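Local coordinates for protein uncharacterized tRNA/rRNA methyltransferase HI_0380 (Haemophilus influenzae, PDB 3ILK) that probably methylates tRNA or rRNA with S-adenosyl-L-methionine as methyl donor, as expected for a TrmH-family member of the SPOUT methyltransferases, at residues S43-E46 against Q47-A50; V65-F68 against D69-V72. All blocks are in the same frame, centred on the assembly; numbering follows the deposited sequence.

Contact 1: residues S43-E46 against Q47-A50; sequences SVDE and QSYA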
loop_
_atom_site.group_PDB
_atom_site.type_symbol
_atom_site.label_atom_id
_atom_site.label_comp_id
_atom_site.label_asym_id
_atom_site.label_seq_id
_atom_site.Cartn_x
_atom_site.Cartn_y
_atom_site.Cartn_z
ATOM N N SER A 43 7.401 19.934 -28.880
ATOM C CA SER A 43 6.147 20.172 -29.566
ATOM C C SER A 43 4.977 19.984 -28.619
ATOM O O SER A 43 5.011 19.116 -27.752
ATOM C CB SER A 43 6.022 19.202 -30.723
ATOM O OG SER A 43 5.054 18.249 -30.397
ATOM N N VAL A 44 3.956 20.812 -28.767
ATOM C CA VAL A 44 2.700 20.591 -28.034
ATOM C C VAL A 44 1.568 20.711 -29.032
ATOM O O VAL A 44 1.481 21.701 -29.723
ATOM C CB VAL A 44 2.518 21.559 -26.804
ATOM C CG1 VAL A 44 3.775 22.384 -26.471
ATOM C CG2 VAL A 44 1.240 22.355 -26.905
ATOM N N ASP A 45 0.697 19.715 -29.107
ATOM C CA ASP A 45 -0.309 19.679 -30.168
ATOM C C ASP A 45 -1.468 18.833 -29.663
ATOM O O ASP A 45 -1.555 18.589 -28.466
ATOM C CB ASP A 45 0.303 19.057 -31.421
ATOM C CG ASP A 45 0.846 17.653 -31.156
ATOM O OD1 ASP A 45 0.316 16.950 -30.260
ATOM O OD2 ASP A 45 1.825 17.251 -31.820
ATOM N N GLU A 46 -2.321 18.359 -30.570
ATOM C CA GLU A 46 -3.496 17.592 -30.174
ATOM C C GLU A 46 -3.154 16.391 -29.268
ATOM O O GLU A 46 -3.858 16.135 -28.294
ATOM C CB GLU A 46 -4.321 17.171 -31.388
ATOM C CG GLU A 46 -5.670 16.532 -31.047
ATOM C CD GLU A 46 -6.783 17.544 -30.722
ATOM O OE1 GLU A 46 -7.717 17.711 -31.557
ATOM O OE2 GLU A 46 -6.736 18.156 -29.622
ATOM N N GLN A 47 -2.056 15.701 -29.565
ATOM C CA GLN A 47 -1.588 14.585 -28.745
ATOM C C GLN A 47 -1.306 14.944 -27.278
ATOM O O GLN A 47 -1.508 14.098 -26.407
ATOM C CB GLN A 47 -0.348 13.912 -29.363
ATOM C CG GLN A 47 -0.599 13.228 -30.698
ATOM C CD GLN A 47 -1.862 12.402 -30.663
ATOM O OE1 GLN A 47 -1.991 11.462 -29.859
ATOM N NE2 GLN A 47 -2.823 12.760 -31.518
ATOM N N SER A 48 -0.841 16.175 -27.012
ATOM C CA SER A 48 -0.641 16.648 -25.645
ATOM C C SER A 48 -1.972 16.664 -24.895
ATOM O O SER A 48 -2.029 16.400 -23.675
ATOM C CB SER A 48 -0.012 18.053 -25.638
ATOM O OG SER A 48 1.160 18.083 -26.445
ATOM N N TYR A 49 -3.028 16.980 -25.638
ATOM C CA TYR A 49 -4.376 17.023 -25.100
ATOM C C TYR A 49 -5.033 15.651 -25.045
ATOM O O TYR A 49 -5.566 15.267 -24.005
ATOM C CB TYR A 49 -5.233 18.005 -25.900
ATOM C CG TYR A 49 -4.762 19.417 -25.686
ATOM C CD1 TYR A 49 -5.200 20.137 -24.583
ATOM C CD2 TYR A 49 -3.836 20.019 -26.559
ATOM C CE1 TYR A 49 -4.778 21.441 -24.362
ATOM C CE2 TYR A 49 -3.400 21.324 -26.351
ATOM C CZ TYR A 49 -3.880 22.023 -25.236
ATOM O OH TYR A 49 -3.486 23.313 -24.987
ATOM N N ALA A 50 -4.947 14.913 -26.145
ATOM C CA ALA A 50 -5.469 13.550 -26.215
ATOM C C ALA A 50 -4.990 12.655 -25.066
ATOM O O ALA A 50 -5.800 12.020 -24.416
ATOM C CB ALA A 50 -5.135 12.899 -27.554
#
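Asp45 and Ser48 are joined by two hydrogen bonds, one from the Asp45 amide to the serine hydroxyl and one from the Ser48 amide back to the Asp45 carbonyl. The first, Asp45 N to Ser48 OG, spans 3.2 Å at a fairly straight 155°. Separately, the carboxylate oxygen Asp45 OD1 reaches forward to Gln47 N at 2.8 Å, a short but poorly aligned and therefore weak capping bond. With chi1 at 57°, the Asp45 carboxyl group sits between its own N and carbonyl carbon, a torsion that swings OD1 over the first turn. Both polar ends have a second partner on helix 18-31: OD1 is also hydrogen-bonded to Ser18 OG, and Ser48 OG to Ser18 O. This is a capping box, with Asp45 as N-cap of helix 46-50, the short helix that follows strand 35-39 in this SpoU methylase domain. Ser48 N donates to Asp45 O over 2.9 Å, from above the carbonyl plane and not along a lone pair, and Tyr49 CD2 brings the edge of its ring to 3.3 Å from the same Asp45 O. One residue on, Glu46 O takes the regular helical bond from Ala50 N, 2.7 Å long and almost straight at 173°, plus a weak one from Tyr49 N. The Tyr49 side chain also touches Val59 and Lys60 of helix 56-61. Val44, whose CA is 3.3 Å from Ser48 OG, flanks the cap with its side chain against Ile21, and Gln47 CB lies 3.2 Å from Asp45 OD1, brought close by the capping bond to its own amide.

Contact 2: residues V65-F68 against D69-V72; sequences VDSF and DEAV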
loop_
_atom_site.group_PDB
_atom_site.type_symbol
_atom_site.label_atom_id
_atom_site.label_comp_id
_atom_site.label_asym_id
_atom_site.label_seq_id
_atom_site.Cartn_x
_atom_site.Cartn_y
_atom_site.Cartn_z
ATOM N N VAL A 65 8.304 28.084 -20.890
ATOM C CA VAL A 65 9.453 28.983 -20.850
ATOM C C VAL A 65 10.643 28.342 -21.580
ATOM O O VAL A 65 10.635 27.130 -21.904
ATOM C CB VAL A 65 9.849 29.403 -19.375
ATOM C CG1 VAL A 65 8.655 30.120 -18.660
ATOM C CG2 VAL A 65 10.364 28.187 -18.516
ATOM N N ASP A 66 11.653 29.180 -21.794
ATOM C CA ASP A 66 12.844 28.861 -22.542
ATOM C C ASP A 66 14.056 28.557 -21.647
ATOM O O ASP A 66 15.093 28.209 -22.156
ATOM C CB ASP A 66 13.194 30.075 -23.433
ATOM C CG ASP A 66 13.895 29.673 -24.680
ATOM O OD1 ASP A 66 13.815 28.465 -25.012
ATOM O OD2 ASP A 66 14.493 30.550 -25.360
ATOM N N SER A 67 13.939 28.712 -20.322
ATOM C CA SER A 67 15.106 28.573 -19.465
ATOM C C SER A 67 14.721 27.964 -18.097
ATOM O O SER A 67 13.537 28.020 -17.653
ATOM C CB SER A 67 15.767 29.946 -19.250
ATOM O OG SER A 67 15.225 30.635 -18.114
ATOM N N PHE A 68 15.741 27.417 -17.433
ATOM C CA PHE A 68 15.560 26.633 -16.249
ATOM C C PHE A 68 15.277 27.703 -15.194
ATOM O O PHE A 68 14.387 27.547 -14.394
ATOM C CB PHE A 68 16.864 25.824 -15.973
ATOM C CG PHE A 68 16.902 25.150 -14.642
ATOM C CD1 PHE A 68 17.207 25.884 -13.475
ATOM C CD2 PHE A 68 16.625 23.791 -14.528
ATOM C CE1 PHE A 68 17.230 25.286 -12.258
ATOM C CE2 PHE A 68 16.654 23.139 -13.271
ATOM C CZ PHE A 68 16.939 23.911 -12.118
ATOM N N ASP A 69 16.035 28.806 -15.251
ATOM C CA ASP A 69 15.838 29.944 -14.349
ATOM C C ASP A 69 14.407 30.473 -14.341
ATOM O O ASP A 69 13.817 30.666 -13.268
ATOM C CB ASP A 69 16.845 31.074 -14.675
ATOM C CG ASP A 69 18.227 30.764 -14.142
ATOM O OD1 ASP A 69 18.411 29.657 -13.609
ATOM O OD2 ASP A 69 19.136 31.605 -14.254
ATOM N N GLU A 70 13.821 30.663 -15.514
ATOM C CA GLU A 70 12.417 31.077 -15.563
ATOM C C GLU A 70 11.525 29.953 -15.000
ATOM O O GLU A 70 10.613 30.229 -14.186
ATOM C CB GLU A 70 11.994 31.486 -16.981
ATOM C CG GLU A 70 12.593 32.803 -17.382
ATOM C CD GLU A 70 12.617 32.995 -18.889
ATOM O OE1 GLU A 70 12.111 34.033 -19.343
ATOM O OE2 GLU A 70 13.163 32.125 -19.613
ATOM N N ALA A 71 11.842 28.699 -15.368
ATOM C CA ALA A 71 11.013 27.558 -14.953
ATOM C C ALA A 71 10.894 27.449 -13.440
ATOM O O ALA A 71 9.897 26.976 -12.959
ATOM C CB ALA A 71 11.501 26.242 -15.551
ATOM N N VAL A 72 11.899 27.911 -12.694
ATOM C CA VAL A 72 11.880 27.819 -11.232
ATOM C C VAL A 72 11.752 29.158 -10.542
ATOM O O VAL A 72 11.915 29.244 -9.308
ATOM C CB VAL A 72 13.133 27.116 -10.673
ATOM C CG1 VAL A 72 13.259 25.653 -11.173
ATOM C CG2 VAL A 72 14.416 27.947 -10.961
HETATM O O HOH W 1 10.951 32.016 -21.640
#
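Phe68 and Asp69 open the helix side by side, and the Asp69 carboxylate turns so that OD1 comes to the edge of the Phe68 ring, in its plane and 4.0 Å from CD1. The charge on that oxygen is answered by a salt bridge to Lys127. Phe68 CG lies anti to its own N (chi1 170°), which brings the ring alongside Val72; the same side chain is about 8 Å from Gly114, which probably helps bind S-adenosyl-L-methionine. Next comes Glu70, which closes a two-way exchange with Ser67, the N-cap residue: Glu70 N donates to Ser67 OG at 3.0 Å with a nearly straight 168°, and Ser67 OG in turn gives its proton to Glu70 OE2, also at 3.0 Å. The hydroxyl approaches the carboxylate from its anti side, 25° out of plane. Beyond CG the Glu70 chain is extended, which carries OE2 back over the cap, where a water links it to Asp66 N and so ties the amide ahead of the cap into the same network. Ala71 N then makes the first regular helical bond, 2.9 Å to Ser67 O, and its methyl carbon CB touches Val65 CG2 at 3.7 Å. Val72, the first residue whose backbone angles leave the helical range, donates weakly to Phe68 O from its N; its CG1 lies over one face of the Phe68 ring, offset toward the rim. The short helix 68-71 thus lies against the parallel sheet, with Val65 and Ala71 on strand 35-39, and Phe68 and Val72 on strand 109-113.

How the contacts relate
Both contacts are helix starts that follow parallel strands of the same SpoU domain, yet they sit differently. Contact 1 is at the surface, beside helices 18-31 and 56-61, and its cohesion is mostly polar: an aspartate cap, a serine and shared bonds to a neighbouring helix. Contact 2 is partly buried against strands 35-39 and 109-113, so apolar side chains accompany its serine cap, with a glutamate and a water on the outer side. Strand 35-39 is a common reference, since it leads into the loop of contact 1 and is packed upon by contact 2. Their centres are about 21 Å apart and they do not touch; contact 2 lies nearer the predicted cofactor site.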